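Local coordinates for probable GTP-binding protein EngB (Pyrococcus horikoshii, PDB 2CXX), which binds guanine nucleotides as an EngB-type GTPase and is predicted to be needed for normal cell division and septation, at residues 59-62 with 63-66; 106-109 with 110-114. One frame throughout, in Å; residues are numbered along the deposited sequence.

Contact 1 (59-62 with 63-66); sequences GLPK and EVQE
Pro61 and Val64 lie side by side and point the same way. The ring of Pro61 meets one methyl of Val64, with CB of Pro61 3.9 Å from CG2 of Val64. The other methyl, CG1, touches Leu60 CD1 at 3.8 Å. Val64 splits its branches this way because CG1 stands anti to the backbone N (chi1 180°), which leaves CG2 beside that N and facing the proline.

The backbone closes the same turn. Pro61 O accepts Gln65 N at 3.0 Å and takes a second, weak bond from Val64 N. One residue further on, Glu66 N donates to Lys62 O at 3.1 Å. Pro61 is the N-cap of helix 62-79, the helix that follows strand 46-50 in this P-loop GTPase. The position, soon after the predicted GTP site Asp50 to Gly53 with its DxxG motif, is consistent with the switch II region of Ras-like G domains.

Charged chains edge the turn. CG of Lys62 sits between its backbone N and carbonyl carbon (chi1 77°), where it packs against Glu63, 3.8 Å from OE2 of that residue. Lys62 NZ donates to a water at 2.9 Å, and the water donates in turn to Glu66 OE1. The water thus bridges opposite charges that do not meet directly. Further out, Leu60 and Val64 both touch Arg36, a predicted GTP-binding residue, and Gln65 reaches Phe56.

Contact 2 (106-109 with 110-114); sequences GEIP and IDVEF
Pro109 and Val112 form the closely packed side of this helix start. CB of Val112 rests 3.5 Å from Pro109 O, and its CG2 is 4.1 Å from Pro109 CB. With CG1 anti to the backbone N (chi1 167°), CG2 is the methyl left to meet the proline ring. Both residues are buried. Pro109 also packs on Ile99 and Trp102 of helix 94-104, while Val112 packs on Lys148 and Phe149 of helix 138-149. The two residues thus tie the turn to two other helices.

Pro109 is the N-cap of helix 110-120. Its carbonyl O accepts Glu113 N at 2.9 Å. Phe114 N then donates to Ile110 O and carries the helical pattern on. Just upstream, Gly106 is the C' residue of a Schellman motif that ends helix 94-104. The chain so leaves one helix of the G domain and enters the next through a short linker. Asp111 touches Val90 of strand 85-91; its OD2 makes a long, weak ion pair with Arg9, a predicted GTP-binding residue.

The other side is looser and more polar. Ile108 is exposed, and its CG2 meets Glu113 CB at 3.8 Å, the two side chains crossing at about a right angle. The same methyl lies 4.4 Å from Val112 CG1. Glu113 runs straight beyond CG and carries OE2 out to a water and to Lys69 of helix 62-79, with which it forms a salt bridge. The water donates to Ile108 O at 2.6 Å and also to Glu113 OE2, linking loop to helix.

Overall arrangement
Both contacts start a helix with a proline at the N-cap, but they open different helices, 62-79 and 110-120. Contact 1 is a surface contact, none of its touching residues buried, at the start of the helix near the predicted nucleotide-binding residues. Contact 2 is partly buried and packs on neighbouring helices. Charged side chains edge the first, whereas apolar packing dominates the inner side of the second. Each uses a water beside a glutamate, but in contact 1 the water joins it to a lysine and in contact 2 to a backbone carbonyl. Their centres are about 17 Å apart and their nearest atoms about 5 Å, without touching.

Contact 1 (59-62 with 63-66)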
loop_
_atom_site.group_PDB
_atom_site.type_symbol
_atom_site.label_atom_id
_atom_site.label_comp_id
_atom_site.label_asym_id
_atom_site.label_seq_id
_atom_site.Cartn_x
_atom_site.Cartn_y
_atom_site.Cartn_z
ATOM N N GLY A 59 -4.197 -15.131 14.629
ATOM C CA GLY A 59 -4.404 -16.407 13.988
ATOM C C GLY A 59 -3.369 -16.672 12.924
ATOM O O GLY A 59 -3.204 -17.806 12.496
ATOM N N LEU A 60 -2.679 -15.632 12.475
ATOM C CA LEU A 60 -1.662 -15.809 11.445
ATOM C C LEU A 60 -0.335 -15.922 12.175
ATOM O O LEU A 60 0.148 -14.942 12.748
ATOM C CB LEU A 60 -1.629 -14.589 10.516
ATOM C CG LEU A 60 -0.659 -14.742 9.360
ATOM C CD1 LEU A 60 -1.224 -15.777 8.395
ATOM C CD2 LEU A 60 -0.480 -13.430 8.659
ATOM N N PRO A 61 0.258 -17.132 12.196
ATOM C CA PRO A 61 1.528 -17.333 12.868
ATOM C C PRO A 61 2.599 -16.388 12.300
ATOM O O PRO A 61 2.598 -16.052 11.101
ATOM C CB PRO A 61 1.829 -18.795 12.594
ATOM C CG PRO A 61 0.523 -19.400 12.408
ATOM C CD PRO A 61 -0.187 -18.378 11.558
ATOM N N LYS A 62 3.548 -15.989 13.115
ATOM C CA LYS A 62 4.531 -15.081 12.570
ATOM C C LYS A 62 5.439 -15.716 11.509
ATOM O O LYS A 62 5.993 -14.996 10.725
ATOM C CB LYS A 62 5.355 -14.443 13.671
ATOM C CG LYS A 62 6.445 -15.314 14.288
ATOM C CD LYS A 62 7.764 -14.586 14.037
ATOM C CE LYS A 62 8.984 -15.303 14.616
ATOM N NZ LYS A 62 10.258 -14.582 14.233
ATOM N N GLU A 63 5.562 -17.047 11.490
ATOM C CA GLU A 63 6.391 -17.752 10.491
ATOM C C GLU A 63 5.676 -17.679 9.137
ATOM O O GLU A 63 6.320 -17.635 8.094
ATOM C CB GLU A 63 6.537 -19.269 10.824
ATOM C CG GLU A 63 7.243 -19.657 12.105
ATOM C CD GLU A 63 6.510 -19.246 13.377
ATOM O OE1 GLU A 63 5.279 -19.112 13.331
ATOM O OE2 GLU A 63 7.193 -19.074 14.424
ATOM N N VAL A 64 4.350 -17.674 9.156
ATOM C CA VAL A 64 3.585 -17.665 7.941
ATOM C C VAL A 64 3.573 -16.244 7.427
ATOM O O VAL A 64 3.556 -15.994 6.214
ATOM C CB VAL A 64 2.173 -18.216 8.216
ATOM C CG1 VAL A 64 1.346 -18.217 6.967
ATOM C CG2 VAL A 64 2.311 -19.662 8.812
ATOM N N GLN A 65 3.578 -15.321 8.372
ATOM C CA GLN A 65 3.661 -13.894 8.096
ATOM C C GLN A 65 4.961 -13.650 7.294
ATOM O O GLN A 65 4.940 -12.988 6.269
ATOM C CB GLN A 65 3.702 -13.147 9.434
ATOM C CG GLN A 65 3.511 -11.666 9.360
ATOM C CD GLN A 65 3.685 -11.000 10.751
ATOM O OE1 GLN A 65 4.410 -10.022 10.885
ATOM N NE2 GLN A 65 3.049 -11.543 11.744
ATOM N N GLU A 66 6.091 -14.184 7.766
ATOM C CA GLU A 66 7.360 -14.010 7.043
ATOM C C GLU A 66 7.325 -14.722 5.699
ATOM O O GLU A 66 7.876 -14.220 4.701
ATOM C CB GLU A 66 8.566 -14.552 7.830
ATOM C CG GLU A 66 9.883 -14.277 7.094
ATOM C CD GLU A 66 11.138 -14.556 7.887
ATOM O OE1 GLU A 66 11.210 -14.145 9.072
ATOM O OE2 GLU A 66 12.082 -15.154 7.306
HETATM O O HOH W 1 9.541 -15.142 11.495
#

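Contact 2 (106-109 with 110-114)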
loop_
_atom_site.group_PDB
_atom_site.type_symbol
_atom_site.label_atom_id
_atom_site.label_comp_id
_atom_site.label_asym_id
_atom_site.label_seq_id
_atom_site.Cartn_x
_atom_site.Cartn_y
_atom_site.Cartn_z
ATOM N N GLY A 106 14.793 -0.937 17.777
ATOM C CA GLY A 106 15.760 -1.301 16.760
ATOM C C GLY A 106 15.299 -2.172 15.625
ATOM O O GLY A 106 16.097 -2.908 15.081
ATOM N N GLU A 107 14.027 -2.112 15.255
ATOM C CA GLU A 107 13.541 -2.924 14.143
ATOM C C GLU A 107 13.114 -1.963 13.035
ATOM O O GLU A 107 12.736 -0.811 13.305
ATOM C CB GLU A 107 12.330 -3.768 14.559
ATOM C CG GLU A 107 12.523 -4.613 15.819
ATOM C CD GLU A 107 11.318 -5.512 16.119
ATOM O OE1 GLU A 107 10.238 -5.321 15.505
ATOM O OE2 GLU A 107 11.442 -6.411 16.983
ATOM N N ILE A 108 13.146 -2.458 11.803
ATOM C CA ILE A 108 12.797 -1.643 10.663
ATOM C C ILE A 108 11.305 -1.796 10.467
ATOM O O ILE A 108 10.841 -2.899 10.251
ATOM C CB ILE A 108 13.477 -2.157 9.387
ATOM C CG1 ILE A 108 14.966 -2.374 9.684
ATOM C CG2 ILE A 108 13.151 -1.206 8.214
ATOM C CD1 ILE A 108 15.705 -1.094 9.759
ATOM N N PRO A 109 10.552 -0.682 10.562
ATOM C CA PRO A 109 9.085 -0.775 10.370
ATOM C C PRO A 109 8.764 -1.326 8.970
ATOM O O PRO A 109 9.447 -1.020 7.986
ATOM C CB PRO A 109 8.612 0.650 10.516
ATOM C CG PRO A 109 9.743 1.324 11.337
ATOM C CD PRO A 109 10.979 0.708 10.768
ATOM N N ILE A 110 7.723 -2.156 8.914
ATOM C CA ILE A 110 7.307 -2.779 7.656
ATOM C C ILE A 110 7.051 -1.746 6.531
ATOM O O ILE A 110 7.445 -1.939 5.340
ATOM C CB ILE A 110 5.981 -3.529 7.881
ATOM C CG1 ILE A 110 6.195 -4.745 8.763
ATOM C CG2 ILE A 110 5.381 -3.939 6.560
ATOM C CD1 ILE A 110 4.892 -5.422 9.124
ATOM N N ASP A 111 6.349 -0.690 6.843
ATOM C CA ASP A 111 6.034 0.310 5.823
ATOM C C ASP A 111 7.259 0.959 5.193
ATOM O O ASP A 111 7.298 1.264 3.992
ATOM C CB ASP A 111 5.151 1.416 6.397
ATOM C CG ASP A 111 3.665 1.006 6.509
ATOM O OD1 ASP A 111 3.188 0.077 5.832
ATOM O OD2 ASP A 111 2.985 1.622 7.331
ATOM N N VAL A 112 8.245 1.229 6.049
ATOM C CA VAL A 112 9.481 1.869 5.632
ATOM C C VAL A 112 10.278 0.849 4.795
ATOM O O VAL A 112 10.773 1.159 3.723
ATOM C CB VAL A 112 10.279 2.227 6.858
ATOM C CG1 VAL A 112 11.727 2.597 6.465
ATOM C CG2 VAL A 112 9.592 3.347 7.627
ATOM N N GLU A 113 10.374 -0.360 5.301
ATOM C CA GLU A 113 11.099 -1.411 4.625
ATOM C C GLU A 113 10.522 -1.626 3.249
ATOM O O GLU A 113 11.269 -1.698 2.249
ATOM C CB GLU A 113 11.029 -2.730 5.416
ATOM C CG GLU A 113 11.920 -3.768 4.789
ATOM C CD GLU A 113 11.778 -5.166 5.394
ATOM O OE1 GLU A 113 12.547 -6.077 4.990
ATOM O OE2 GLU A 113 10.879 -5.371 6.248
ATOM N N PHE A 114 9.193 -1.688 3.156
ATOM C CA PHE A 114 8.585 -1.955 1.851
ATOM C C PHE A 114 8.681 -0.819 0.836
ATOM O O PHE A 114 8.962 -1.059 -0.345
ATOM C CB PHE A 114 7.115 -2.366 2.007
ATOM C CG PHE A 114 6.554 -2.973 0.777
ATOM C CD1 PHE A 114 6.997 -4.192 0.330
ATOM C CD2 PHE A 114 5.604 -2.283 0.043
ATOM C CE1 PHE A 114 6.469 -4.718 -0.881
ATOM C CE2 PHE A 114 5.070 -2.790 -1.154
ATOM C CZ PHE A 114 5.521 -4.017 -1.607
HETATM O O HOH W 2 10.207 -4.862 8.636
#